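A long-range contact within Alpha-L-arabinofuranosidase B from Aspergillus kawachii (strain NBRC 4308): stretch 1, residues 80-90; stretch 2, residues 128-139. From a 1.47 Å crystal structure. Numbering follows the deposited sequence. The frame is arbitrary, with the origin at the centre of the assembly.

Stretch 1, residues 80-90: GNGNHLTQAPP
Stretch 2 (128-139) TGYRNNEATGTA

The two stretches run antiparallel, joined by a short backbone ladder at one end and by asparagine side chains at the other, and together they bury 644 Å². In the ladder, T86 (phi/psi -126/174) faces R131 (-161/158) as a hydrogen-bonded pair, CA to CA 5.6 Å: T86 N donates to R131 O at 3.1 Å and R131 N to T86 O at 2.9 Å. Q87 and Y130 form the next, non-hydrogen-bonded pair, CA to CA 4.8 Å, and A88 N then donates to G129 O at 3.0 Å. A88 points toward stretch 2, where its small methyl fits closely, CB lying 3.9 Å from R131 CB.

T86 (chi1 p) and R131 share one face of the sheet. R131 is extended, with chi1 to chi3 all t, so its aliphatic part runs past the proline ring, P89 CD to R131 CD 3.9 Å. Its NE donates to N133 OD1 at 2.8 Å, and a water links R131 NH1 (2.9 Å) to P89 O (2.8 Å). L85 (m, t) and Y130 (m, chi2 85°) are buried and meet at their CB atoms, 3.9 Å apart.

Past the T86-R131 pair, side-chain amides take over from backbone pairing. N132, the last residue of its strand, with chi1 t and chi2 -39°, points toward stretch 1; its ND2 donates to H84 O at 2.8 Å, while its OD1 accepts from E134 N at 2.7 Å, bracing the following turn. N83, buried, uses m with chi2 -35° to bring a sideways-starting side chain nearer. It reads the backbone of T136 with both ends of its amide: T136 N donates to N83 OD1 at 2.9 Å, and N83 ND2 donates to T136 O at 2.8 Å. An asparagine suits this site because one planar group supplies both donor and acceptor. G82 and G137 accommodate positive phi, 82° and 88°, in the flanking loops.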

# COMPACT_ATOMS: atom_id res chain seq x y z
N GLY A 80 -9.30 3.43 21.88
CA GLY A 80 -10.49 3.06 22.66
C GLY A 80 -11.74 3.75 22.18
O GLY A 80 -12.79 3.46 22.73
N ASN A 81 -11.68 4.59 21.15
CA ASN A 81 -12.87 5.26 20.61
C ASN A 81 -13.67 4.35 19.66
O ASN A 81 -14.71 4.79 19.22
CB ASN A 81 -12.53 6.59 19.94
CG ASN A 81 -12.13 7.67 20.92
OD1 ASN A 81 -10.95 8.03 21.09
ND2 ASN A 81 -13.06 8.02 21.78
N GLY A 82 -13.17 3.18 19.28
CA GLY A 82 -13.88 2.27 18.39
C GLY A 82 -13.74 2.61 16.92
O GLY A 82 -14.46 2.06 16.11
N ASN A 83 -12.79 3.49 16.55
CA ASN A 83 -12.68 4.03 15.18
C ASN A 83 -11.88 3.08 14.28
O ASN A 83 -10.97 3.53 13.56
CB ASN A 83 -12.10 5.45 15.19
CG ASN A 83 -13.03 6.37 15.93
OD1 ASN A 83 -14.26 6.17 15.84
ND2 ASN A 83 -12.50 7.40 16.60
N HIS A 84 -12.20 1.80 14.29
CA HIS A 84 -11.46 0.79 13.51
C HIS A 84 -11.72 1.01 12.02
O HIS A 84 -12.83 1.40 11.60
CB HIS A 84 -11.94 -0.60 13.91
CG HIS A 84 -12.06 -0.81 15.36
ND1 HIS A 84 -11.04 -0.55 16.25
CD2 HIS A 84 -13.10 -1.32 16.08
CE1 HIS A 84 -11.44 -0.88 17.46
NE2 HIS A 84 -12.73 -1.33 17.40
N LEU A 85 -10.68 0.82 11.21
CA LEU A 85 -10.79 0.94 9.75
C LEU A 85 -11.08 -0.42 9.12
O LEU A 85 -10.37 -1.39 9.39
CB LEU A 85 -9.48 1.50 9.19
CG LEU A 85 -9.13 2.89 9.64
CD1 LEU A 85 -7.76 3.29 9.09
CD2 LEU A 85 -10.16 3.88 9.21
N THR A 86 -12.15 -0.47 8.32
CA THR A 86 -12.63 -1.68 7.65
C THR A 86 -12.74 -1.43 6.14
O THR A 86 -12.57 -0.29 5.64
CB THR A 86 -13.94 -2.16 8.28
OG1 THR A 86 -14.91 -1.14 8.07
CG2 THR A 86 -13.79 -2.55 9.74
N GLN A 87 -13.05 -2.47 5.41
CA GLN A 87 -13.10 -2.43 3.94
C GLN A 87 -13.98 -1.26 3.51
O GLN A 87 -15.13 -1.17 3.95
CB GLN A 87 -13.63 -3.75 3.41
CG GLN A 87 -13.44 -3.96 1.92
CD GLN A 87 -13.83 -5.36 1.49
OE1 GLN A 87 -14.28 -6.19 2.32
NE2 GLN A 87 -13.63 -5.68 0.22
N ALA A 88 -13.48 -0.35 2.68
CA ALA A 88 -14.20 0.88 2.36
C ALA A 88 -15.35 0.53 1.42
O ALA A 88 -15.24 -0.23 0.45
CB ALA A 88 -13.32 1.90 1.75
N PRO A 89 -16.51 1.19 1.68
CA PRO A 89 -17.69 0.96 0.85
C PRO A 89 -17.74 1.81 -0.39
O PRO A 89 -17.12 2.85 -0.52
CB PRO A 89 -18.80 1.41 1.82
CG PRO A 89 -18.19 2.57 2.58
CD PRO A 89 -16.75 2.10 2.79
N PRO A 90 -18.64 1.44 -1.34
CA PRO A 90 -18.87 2.30 -2.48
C PRO A 90 -19.39 3.67 -2.05
O PRO A 90 -20.08 3.80 -1.02
CB PRO A 90 -19.94 1.49 -3.26
CG PRO A 90 -20.65 0.73 -2.23
CD PRO A 90 -19.55 0.30 -1.26
N THR A 128 -7.73 -0.19 -3.62
CA THR A 128 -7.69 -0.58 -2.20
C THR A 128 -8.13 0.61 -1.34
O THR A 128 -7.75 1.75 -1.61
CB THR A 128 -6.27 -1.04 -1.86
OG1 THR A 128 -5.90 -2.08 -2.77
CG2 THR A 128 -6.15 -1.59 -0.46
N GLY A 129 -8.87 0.33 -0.26
CA GLY A 129 -9.34 1.40 0.62
C GLY A 129 -9.91 0.89 1.90
O GLY A 129 -10.56 -0.15 1.92
N TYR A 130 -9.75 1.70 2.96
CA TYR A 130 -10.35 1.48 4.28
C TYR A 130 -11.09 2.74 4.72
O TYR A 130 -10.77 3.87 4.31
CB TYR A 130 -9.28 1.13 5.32
CG TYR A 130 -8.54 -0.16 5.06
CD1 TYR A 130 -7.45 -0.20 4.22
CD2 TYR A 130 -8.95 -1.35 5.63
CE1 TYR A 130 -6.80 -1.38 3.93
CE2 TYR A 130 -8.29 -2.56 5.38
CZ TYR A 130 -7.21 -2.57 4.52
OH TYR A 130 -6.55 -3.73 4.22
N ARG A 131 -12.05 2.54 5.63
CA ARG A 131 -12.91 3.65 6.08
C ARG A 131 -13.58 3.34 7.38
O ARG A 131 -13.77 2.14 7.70
CB ARG A 131 -13.96 3.93 4.99
CG ARG A 131 -14.71 5.22 5.10
CD ARG A 131 -15.42 5.58 3.78
NE ARG A 131 -15.77 6.97 3.80
CZ ARG A 131 -15.60 7.81 2.82
NH1 ARG A 131 -15.20 7.38 1.63
NH2 ARG A 131 -15.84 9.09 3.00
N ASN A 132 -13.99 4.41 8.06
CA ASN A 132 -14.93 4.29 9.21
C ASN A 132 -15.85 5.50 9.10
O ASN A 132 -15.37 6.60 9.31
CB ASN A 132 -14.25 4.21 10.56
CG ASN A 132 -15.25 3.92 11.68
OD1 ASN A 132 -16.36 4.44 11.65
ND2 ASN A 132 -14.88 3.07 12.61
N ASN A 133 -17.10 5.27 8.70
CA ASN A 133 -18.10 6.35 8.58
C ASN A 133 -18.91 6.54 9.87
O ASN A 133 -19.81 7.41 9.85
CB ASN A 133 -19.00 6.10 7.38
CG ASN A 133 -18.31 6.39 6.07
OD1 ASN A 133 -17.42 7.24 6.00
ND2 ASN A 133 -18.70 5.70 5.00
N GLU A 134 -18.64 5.78 10.90
CA GLU A 134 -19.35 5.90 12.21
C GLU A 134 -18.37 6.25 13.33
O GLU A 134 -18.35 5.58 14.36
CB GLU A 134 -20.09 4.59 12.46
CG GLU A 134 -21.13 4.31 11.37
CD GLU A 134 -21.89 3.00 11.48
OE1 GLU A 134 -21.59 2.20 12.41
OE2 GLU A 134 -22.78 2.76 10.64
N ALA A 135 -17.44 7.14 13.05
CA ALA A 135 -16.34 7.46 13.95
C ALA A 135 -16.82 8.36 15.06
O ALA A 135 -17.76 9.15 14.83
CB ALA A 135 -15.21 8.12 13.18
N THR A 136 -16.24 8.20 16.22
CA THR A 136 -16.61 9.08 17.35
C THR A 136 -15.37 9.74 17.90
O THR A 136 -14.25 9.21 17.86
CB THR A 136 -17.48 8.28 18.32
OG1 THR A 136 -16.65 7.25 18.77
CG2 THR A 136 -18.69 7.65 17.67
N GLY A 137 -15.57 10.97 18.36
CA GLY A 137 -14.49 11.76 18.93
C GLY A 137 -13.72 12.59 17.91
O GLY A 137 -12.92 13.42 18.34
N THR A 138 -13.84 12.31 16.63
CA THR A 138 -13.13 13.04 15.57
C THR A 138 -13.73 14.43 15.48
O THR A 138 -14.95 14.65 15.77
CB THR A 138 -13.22 12.31 14.23
OG1 THR A 138 -14.58 11.89 14.11
CG2 THR A 138 -12.29 11.11 14.16
N ALA A 139 -12.90 15.36 15.03
CA ALA A 139 -13.34 16.76 14.87
C ALA A 139 -14.40 16.86 13.77
O ALA A 139 -14.31 16.23 12.68
CB ALA A 139 -12.14 17.63 14.59
O HOH W 1 -17.16 2.84 14.59
O HOH W 2 -15.20 0.56 10.27
O HOH W 3 -15.81 1.03 6.04
O HOH W 4 -15.35 4.63 0.63